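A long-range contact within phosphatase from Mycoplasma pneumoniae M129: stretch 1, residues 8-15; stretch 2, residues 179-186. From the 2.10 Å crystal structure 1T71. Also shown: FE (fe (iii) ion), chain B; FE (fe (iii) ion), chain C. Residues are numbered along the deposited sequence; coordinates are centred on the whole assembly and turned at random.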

# COMPACT_ATOMS: atom_id res chain seq x y z
N ILE A 8 1.20 10.42 6.21
CA ILE A 8 0.02 9.58 6.31
C ILE A 8 0.16 8.56 5.19
O ILE A 8 0.27 8.93 4.02
CB ILE A 8 -1.30 10.36 6.10
CG1 ILE A 8 -1.68 11.11 7.37
CG2 ILE A 8 -2.42 9.39 5.70
CD1 ILE A 8 -2.98 11.92 7.24
N PHE A 9 0.19 7.27 5.55
CA PHE A 9 0.31 6.21 4.56
C PHE A 9 -0.94 5.34 4.60
O PHE A 9 -1.27 4.77 5.65
CB PHE A 9 1.56 5.35 4.84
CG PHE A 9 1.81 4.29 3.80
CD1 PHE A 9 1.00 3.16 3.74
CD2 PHE A 9 2.81 4.45 2.85
CE1 PHE A 9 1.18 2.20 2.73
CE2 PHE A 9 3.00 3.51 1.85
CZ PHE A 9 2.18 2.38 1.78
N LEU A 10 -1.64 5.23 3.47
CA LEU A 10 -2.87 4.43 3.40
C LEU A 10 -2.64 3.14 2.62
O LEU A 10 -1.93 3.13 1.61
CB LEU A 10 -3.99 5.24 2.74
CG LEU A 10 -4.32 6.61 3.35
CD1 LEU A 10 -5.62 7.14 2.76
CD2 LEU A 10 -4.45 6.51 4.85
N GLY A 11 -3.26 2.06 3.09
CA GLY A 11 -3.12 0.76 2.45
C GLY A 11 -3.90 0.59 1.16
O GLY A 11 -4.70 1.45 0.79
N ASP A 12 -3.67 -0.53 0.49
CA ASP A 12 -4.30 -0.88 -0.78
C ASP A 12 -5.66 -0.28 -1.04
O ASP A 12 -6.64 -0.63 -0.38
CB ASP A 12 -4.41 -2.41 -0.92
CG ASP A 12 -3.07 -3.10 -0.86
OD1 ASP A 12 -2.26 -2.78 0.05
OD2 ASP A 12 -2.82 -3.98 -1.72
N VAL A 13 -5.73 0.62 -2.02
CA VAL A 13 -6.99 1.26 -2.42
C VAL A 13 -7.72 0.22 -3.26
O VAL A 13 -7.18 -0.27 -4.25
CB VAL A 13 -6.74 2.52 -3.28
CG1 VAL A 13 -8.07 3.07 -3.76
CG2 VAL A 13 -6.01 3.56 -2.47
N TYR A 14 -8.95 -0.11 -2.89
CA TYR A 14 -9.68 -1.15 -3.60
C TYR A 14 -11.07 -0.73 -4.10
O TYR A 14 -12.01 -0.55 -3.31
CB TYR A 14 -9.79 -2.37 -2.67
CG TYR A 14 -10.26 -3.66 -3.31
CD1 TYR A 14 -11.54 -3.77 -3.87
CD2 TYR A 14 -9.43 -4.78 -3.34
CE1 TYR A 14 -11.98 -4.98 -4.43
CE2 TYR A 14 -9.86 -5.99 -3.90
CZ TYR A 14 -11.13 -6.08 -4.44
OH TYR A 14 -11.54 -7.27 -4.98
N GLY A 15 -11.20 -0.58 -5.41
CA GLY A 15 -12.47 -0.23 -6.02
C GLY A 15 -13.10 1.11 -5.68
O GLY A 15 -12.46 2.00 -5.11
N ILE A 179 9.22 0.61 7.31
CA ILE A 179 9.04 -0.68 6.65
C ILE A 179 7.55 -0.98 6.83
O ILE A 179 7.14 -1.48 7.88
CB ILE A 179 9.84 -1.79 7.36
CG1 ILE A 179 11.34 -1.49 7.31
CG2 ILE A 179 9.54 -3.13 6.71
CD1 ILE A 179 11.95 -1.59 5.93
N PHE A 180 6.74 -0.66 5.82
CA PHE A 180 5.30 -0.92 5.90
C PHE A 180 4.90 -2.06 4.98
O PHE A 180 5.13 -2.00 3.77
CB PHE A 180 4.48 0.32 5.52
CG PHE A 180 4.64 1.48 6.47
CD1 PHE A 180 4.92 1.28 7.82
CD2 PHE A 180 4.42 2.79 6.02
CE1 PHE A 180 5.00 2.36 8.71
CE2 PHE A 180 4.50 3.87 6.90
CZ PHE A 180 4.78 3.66 8.24
N GLY A 181 4.32 -3.11 5.55
CA GLY A 181 3.88 -4.23 4.74
C GLY A 181 2.48 -3.99 4.18
O GLY A 181 1.65 -3.33 4.81
N THR A 182 2.21 -4.52 2.99
CA THR A 182 0.91 -4.40 2.33
C THR A 182 0.65 -5.70 1.57
O THR A 182 1.53 -6.56 1.51
CB THR A 182 0.87 -3.22 1.32
OG1 THR A 182 1.99 -3.31 0.41
CG2 THR A 182 0.92 -1.88 2.04
N HIS A 183 -0.57 -5.84 1.03
CA HIS A 183 -1.00 -7.00 0.24
C HIS A 183 -2.01 -7.96 0.87
O HIS A 183 -2.80 -8.55 0.14
CB HIS A 183 0.22 -7.81 -0.26
CG HIS A 183 -0.14 -9.03 -1.05
ND1 HIS A 183 -0.67 -8.98 -2.33
CD2 HIS A 183 -0.04 -10.35 -0.75
CE1 HIS A 183 -0.89 -10.20 -2.77
NE2 HIS A 183 -0.52 -11.05 -1.83
N THR A 184 -2.02 -8.11 2.20
CA THR A 184 -3.02 -9.05 2.76
C THR A 184 -4.41 -8.45 3.00
O THR A 184 -5.36 -9.17 3.30
CB THR A 184 -2.49 -9.70 4.08
OG1 THR A 184 -2.37 -8.70 5.10
CG2 THR A 184 -1.12 -10.34 3.85
N HIS A 185 -4.54 -7.13 2.88
CA HIS A 185 -5.83 -6.45 3.05
C HIS A 185 -6.44 -6.50 4.45
O HIS A 185 -7.64 -6.29 4.62
CB HIS A 185 -6.86 -7.01 2.08
CG HIS A 185 -6.61 -6.67 0.64
ND1 HIS A 185 -5.42 -6.14 0.20
CD2 HIS A 185 -7.39 -6.80 -0.46
CE1 HIS A 185 -5.48 -5.95 -1.11
NE2 HIS A 185 -6.66 -6.35 -1.53
N VAL A 186 -5.62 -6.80 5.45
CA VAL A 186 -6.08 -6.87 6.83
C VAL A 186 -5.01 -6.19 7.67
O VAL A 186 -3.86 -6.62 7.69
CB VAL A 186 -6.25 -8.33 7.31
CG1 VAL A 186 -6.50 -8.37 8.82
CG2 VAL A 186 -7.42 -8.99 6.56
FE FE B . -3.91 -5.55 -2.81
FE FE C . -1.51 -7.44 -3.66
O HOH W 1 -2.73 -4.77 2.48

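The two stretches, at least 170 residues apart in sequence where they touch, meet without a single direct hydrogen bond and instead converge on a pair of iron(III) ions and a shared water. Asp-12 OD2 binds the iron of chain B at 2.2 Å, and His-183 ND1 binds the iron of chain C, also at 2.2 Å; each ion takes two further ligand atoms from elsewhere in the structure. The ions lie 3.2 Å apart, FE of chain B to FE of chain C, so each stretch supplies a ligand to one half of a compact dinuclear site, as befits a phosphatase.

Asp-12 is the hub of the polar end. Its CA-to-CB bond points toward stretch 2, and its two carboxylate oxygens face different surroundings. While Asp-12 OD2 holds the metal, it also lies 3.4 Å from His-185 CE1, near the plane of the imidazole and at its edge. OD1 packs against the end of the opposing strand, with Asp-12 OD1 3.4 Å from Thr-182 CB, and approaches the backbone of the next residue, with Asp-12 OD1 3.6 Å from His-183 N. Water 1 makes the link that this separation leaves unmade. It accepts hydrogen bonds from His-183 N at 2.8 Å and from His-185 N at 3.0 Å, and lies 3.2 Å from Asp-12 OD1, to which it can donate. The water thereby links two loop amides to one carboxylate oxygen.

The side chain of His-185 leaves its backbone sideways, but its end comes nearer to stretch 1 and reaches both Asp-12 and Tyr-14. The Tyr-14 and His-185 rings meet rim to rim, their planes at 90° and their centroids 5.8 Å apart, with neither over the face of the other. Their closest atoms, Tyr-14 CD2 and His-185 NE2, are 3.7 Å apart, with NE2 near the plane of the tyrosine ring.

Away from the metals the contact becomes apolar. Phe-9 and Phe-180 project toward each other from strands whose CA atoms, Phe-9 CA and Phe-180 CA, are 8.8 Å apart, a gap bridged by the side chains. The edge of Phe-180 is directed at the face of Phe-9, with centroids 5.4 Å apart, planes at 62° and a closest approach of 3.7 Å between Phe-9 CG and Phe-180 CD2. Thr-182 joins this cluster through its methyl group, Thr-182 CG2 lying 4.1 Å from Phe-9 CE1. Its CB meets Asp-12, so this residue links the aromatic packing to the metal-binding end.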